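Local coordinates for protein 3-methyladenine DNA glycosylase (Helicobacter pylori, PDB 1PU7) that probably excises 3-methyladenine from alkylated DNA as a base-excision-repair glycosylase of the helix-hairpin-helix superfamily, at residues A[22-27]-A[138-143]. Sequence-based numbering, arbitrary orientation.
Sequences AWWWPN and LCYACA. Unlike the reference sequence in segment 138-143: A141 (reference Val). With 39A (6-amino-3,9-dimethyl-9H-purin-3-ium), chain C.
Y140 lays one face of its ring against the indole of W25, with W25 CE3 3.4 Å from Y140 CD2. The two planes meet at 40°, so the pair is oblique rather than stacked. Y140 CB lies on one face of the W25 indole, offset toward its rim. The bound 6-amino-3,9-dimethylpurinium meets the opposite face edge-on, pointing its C8 at the indole centre, 3.2 Å from W25 CD2. W24 instead lies nearly parallel to the purine, face to face and off-centre: W24 CH2 is 3.2 Å from ligand C4. With chi1 at 179°, W24 extends its indole away from its own N, past the hydroxyl of Y140 and onto the base. There W24 CE3 lies 3.5 Å from Y140 OH. That hydroxyl is hydrogen-bonded to A200 O, and W24 NE1 to E208 OE1, so both rings are anchored from outside the contact. The carbonyl oxygen W23 O meets the tyrosine edge in its plane, 3.3 Å from Y140 CE1. The same W23 O accepts a hydrogen bond from W25 N (2.8 Å), closing a classic gamma turn at W24. The W23 indole packs by CH2 on A143 CB (3.7 Å), just past the end of helix 131-141, and also touches helix 195-203. Y140 thus backs W25 and touches W24 at CE3, as a second-shell residue. The aromatic cluster forms part of the alkylated-base pocket of this HhH-GPD glycosylase.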
ATOM      1  N   ALA A  22       9.383   1.254 -10.100  1.00  9.81           N
ATOM      2  CA  ALA A  22      10.362   1.581  -9.071  1.00  9.72           C
ATOM      3  C   ALA A  22       9.864   1.377  -7.628  1.00  8.65           C
ATOM      4  O   ALA A  22      10.614   0.933  -6.791  1.00  7.74           O
ATOM      5  CB  ALA A  22      10.910   3.042  -9.268  1.00 10.04           C
ATOM      6  N   TRP A  23       8.603   1.691  -7.354  1.00  7.48           N
ATOM      7  CA  TRP A  23       8.064   1.543  -6.000  1.00  7.66           C
ATOM      8  C   TRP A  23       7.174   0.311  -5.900  1.00  7.47           C
ATOM      9  O   TRP A  23       6.408   0.171  -4.950  1.00  7.55           O
ATOM     10  CB  TRP A  23       7.266   2.786  -5.610  1.00  7.49           C
ATOM     11  CG  TRP A  23       8.094   3.953  -5.195  1.00 10.17           C
ATOM     12  CD1 TRP A  23       8.965   4.658  -5.978  1.00  9.79           C
ATOM     13  CD2 TRP A  23       8.175   4.540  -3.875  1.00  7.52           C
ATOM     14  NE1 TRP A  23       9.544   5.666  -5.243  1.00  9.39           N
ATOM     15  CE2 TRP A  23       9.078   5.621  -3.953  1.00 11.07           C
ATOM     16  CE3 TRP A  23       7.551   4.275  -2.644  1.00  8.71           C
ATOM     17  CZ2 TRP A  23       9.391   6.440  -2.838  1.00  9.21           C
ATOM     18  CZ3 TRP A  23       7.857   5.077  -1.539  1.00  6.77           C
ATOM     19  CH2 TRP A  23       8.765   6.154  -1.649  1.00  9.59           C
ATOM     20  N   TRP A  24       7.294  -0.582  -6.881  1.00  6.84           N
ATOM     21  CA  TRP A  24       6.486  -1.819  -6.993  1.00  6.46           C
ATOM     22  C   TRP A  24       4.997  -1.604  -7.267  1.00  6.30           C
ATOM     23  O   TRP A  24       4.508  -2.093  -8.267  1.00  8.24           O
ATOM     24  CB  TRP A  24       6.691  -2.752  -5.820  1.00  5.90           C
ATOM     25  CG  TRP A  24       5.870  -4.023  -5.854  1.00  6.71           C
ATOM     26  CD1 TRP A  24       6.029  -5.095  -6.699  1.00  7.02           C
ATOM     27  CD2 TRP A  24       4.758  -4.346  -5.006  1.00  6.45           C
ATOM     28  NE1 TRP A  24       5.107  -6.073  -6.402  1.00  8.25           N
ATOM     29  CE2 TRP A  24       4.302  -5.633  -5.379  1.00  7.24           C
ATOM     30  CE3 TRP A  24       4.117  -3.688  -3.944  1.00  7.80           C
ATOM     31  CZ2 TRP A  24       3.251  -6.279  -4.720  1.00  6.56           C
ATOM     32  CZ3 TRP A  24       3.077  -4.320  -3.293  1.00  6.46           C
ATOM     33  CH2 TRP A  24       2.647  -5.618  -3.691  1.00  6.93           C
ATOM     34  N   TRP A  25       4.295  -0.898  -6.381  1.00  6.37           N
ATOM     35  CA  TRP A  25       2.902  -0.550  -6.575  1.00  7.28           C
ATOM     36  C   TRP A  25       2.781   0.339  -7.811  1.00  7.74           C
ATOM     37  O   TRP A  25       3.434   1.369  -7.877  1.00  8.06           O
ATOM     38  CB  TRP A  25       2.417   0.248  -5.360  1.00  6.24           C
ATOM     39  CG  TRP A  25       0.937   0.181  -5.106  1.00  5.20           C
ATOM     40  CD1 TRP A  25      -0.077   0.709  -5.877  1.00  4.65           C
ATOM     41  CD2 TRP A  25       0.316  -0.390  -3.957  1.00  3.71           C
ATOM     42  NE1 TRP A  25      -1.301   0.451  -5.285  1.00  5.07           N
ATOM     43  CE2 TRP A  25      -1.093  -0.256  -4.123  1.00  5.07           C
ATOM     44  CE3 TRP A  25       0.802  -1.071  -2.824  1.00  4.15           C
ATOM     45  CZ2 TRP A  25      -2.017  -0.701  -3.160  1.00  5.09           C
ATOM     46  CZ3 TRP A  25      -0.134  -1.578  -1.875  1.00  6.97           C
ATOM     47  CH2 TRP A  25      -1.522  -1.358  -2.044  1.00  5.75           C
ATOM     48  N   PRO A  26       1.969  -0.058  -8.795  1.00  8.81           N
ATOM     49  CA  PRO A  26       1.759   0.780 -10.003  1.00  8.61           C
ATOM     50  C   PRO A  26       1.172   2.145  -9.658  1.00  8.39           C
ATOM     51  O   PRO A  26       0.236   2.218  -8.865  1.00  7.31           O
ATOM     52  CB  PRO A  26       0.739  -0.008 -10.843  1.00  9.18           C
ATOM     53  CG  PRO A  26       0.722  -1.420 -10.282  1.00 10.11           C
ATOM     54  CD  PRO A  26       1.210  -1.333  -8.824  1.00  8.38           C
ATOM     55  N   ASN A  27       1.726   3.216 -10.239  1.00  7.91           N
ATOM     56  CA  ASN A  27       1.272   4.571  -9.935  1.00  8.15           C
ATOM     57  C   ASN A  27       1.390   4.905  -8.448  1.00  7.65           C
ATOM     58  O   ASN A  27       0.541   5.576  -7.889  1.00  7.58           O
ATOM     59  CB  ASN A  27      -0.171   4.816 -10.454  1.00  8.60           C
ATOM     60  CG  ASN A  27      -0.252   4.762 -11.981  1.00 11.94           C
ATOM     61  OD1 ASN A  27      -1.067   4.023 -12.554  1.00 14.92           O
ATOM     62  ND2 ASN A  27       0.634   5.504 -12.642  1.00  8.92           N
ATOM     63  N   LEU A 138       0.226   5.135   3.629  1.00  3.77           N
ATOM     64  CA  LEU A 138       1.384   5.845   4.146  1.00  4.11           C
ATOM     65  C   LEU A 138       2.631   5.594   3.303  1.00  4.39           C
ATOM     66  O   LEU A 138       3.308   6.528   2.872  1.00  4.98           O
ATOM     67  CB  LEU A 138       1.662   5.474   5.616  1.00  3.12           C
ATOM     68  CG  LEU A 138       0.536   5.921   6.569  1.00  3.99           C
ATOM     69  CD1 LEU A 138       0.757   5.341   7.949  1.00  2.50           C
ATOM     70  CD2 LEU A 138       0.496   7.447   6.660  1.00  3.64           C
ATOM     71  N   CYS A 139       2.945   4.334   3.079  1.00  4.18           N
ATOM     72  CA  CYS A 139       4.127   4.044   2.304  1.00  3.93           C
ATOM     73  C   CYS A 139       3.919   4.350   0.809  1.00  4.72           C
ATOM     74  O   CYS A 139       4.651   5.154   0.228  1.00  5.12           O
ATOM     75  CB  CYS A 139       4.526   2.573   2.528  1.00  5.01           C
ATOM     76  SG  CYS A 139       5.866   1.995   1.419  1.00  5.16           S
ATOM     77  N   TYR A 140       2.933   3.710   0.186  1.00  4.72           N
ATOM     78  CA  TYR A 140       2.842   3.725  -1.298  1.00  6.14           C
ATOM     79  C   TYR A 140       2.178   4.962  -1.908  1.00  6.63           C
ATOM     80  O   TYR A 140       2.479   5.301  -3.054  1.00  7.57           O
ATOM     81  CB  TYR A 140       2.150   2.485  -1.809  1.00  5.66           C
ATOM     82  CG  TYR A 140       2.928   1.247  -1.552  1.00  4.77           C
ATOM     83  CD1 TYR A 140       3.986   0.890  -2.388  1.00  5.81           C
ATOM     84  CD2 TYR A 140       2.629   0.432  -0.452  1.00  2.22           C
ATOM     85  CE1 TYR A 140       4.708  -0.276  -2.161  1.00  6.65           C
ATOM     86  CE2 TYR A 140       3.336  -0.724  -0.216  1.00  2.00           C
ATOM     87  CZ  TYR A 140       4.374  -1.077  -1.069  1.00  8.59           C
ATOM     88  OH  TYR A 140       5.081  -2.252  -0.850  1.00 10.02           O
ATOM     89  N   ALA A 141       1.309   5.643  -1.155  1.00  6.72           N
ATOM     90  CA  ALA A 141       0.763   6.925  -1.647  1.00  7.25           C
ATOM     91  C   ALA A 141       1.554   8.097  -1.077  1.00  7.41           C
ATOM     92  O   ALA A 141       1.791   9.077  -1.782  1.00  8.25           O
ATOM     93  CB  ALA A 141      -0.784   7.076  -1.319  1.00  6.57           C
ATOM     94  N   CYS A 142       1.987   7.997   0.190  1.00  7.05           N
ATOM     95  CA  CYS A 142       2.596   9.146   0.861  1.00  6.48           C
ATOM     96  C   CYS A 142       4.121   9.114   1.027  1.00  6.37           C
ATOM     97  O   CYS A 142       4.660  10.058   1.561  1.00  5.40           O
ATOM     98  CB  CYS A 142       1.926   9.379   2.223  1.00  6.45           C
ATOM     99  SG  CYS A 142       0.134   9.506   2.086  1.00  8.60           S
ATOM    100  N   ALA A 143       4.808   8.047   0.590  1.00  4.85           N
ATOM    101  CA  ALA A 143       6.288   7.968   0.727  1.00  4.79           C
ATOM    102  C   ALA A 143       6.791   8.019   2.167  1.00  5.18           C
ATOM    103  O   ALA A 143       7.882   8.562   2.428  1.00  5.36           O
ATOM    104  CB  ALA A 143       7.018   9.033  -0.135  1.00  5.25           C
TER
HETATM  105  N6  39A C 219       1.774  -5.719  -8.209  1.00 21.25           N
HETATM  106  C6  39A C 219       1.027  -6.121  -7.149  1.00 21.65           C
HETATM  107  C5  39A C 219       0.642  -5.138  -6.278  1.00 22.67           C
HETATM  108  N7  39A C 219       0.858  -3.763  -6.244  1.00 21.48           N
HETATM  109  C4  39A C 219      -0.144  -5.540  -5.157  1.00 22.00           C
HETATM  110  N9  39A C 219      -0.407  -4.466  -4.451  1.00 21.26           N
HETATM  111  C8  39A C 219       0.182  -3.419  -5.101  1.00 22.55           C
HETATM  112  C9M 39A C 219      -1.216  -4.587  -3.218  1.00 22.60           C
HETATM  113  N3  39A C 219      -0.507  -6.892  -4.952  1.00 23.24           N
HETATM  114  C3M 39A C 219      -1.296  -7.305  -3.777  1.00 23.08           C
HETATM  115  C2  39A C 219      -0.076  -7.797  -5.853  1.00 20.07           C
HETATM  116  N1  39A C 219       0.663  -7.417  -6.913  1.00 22.11           N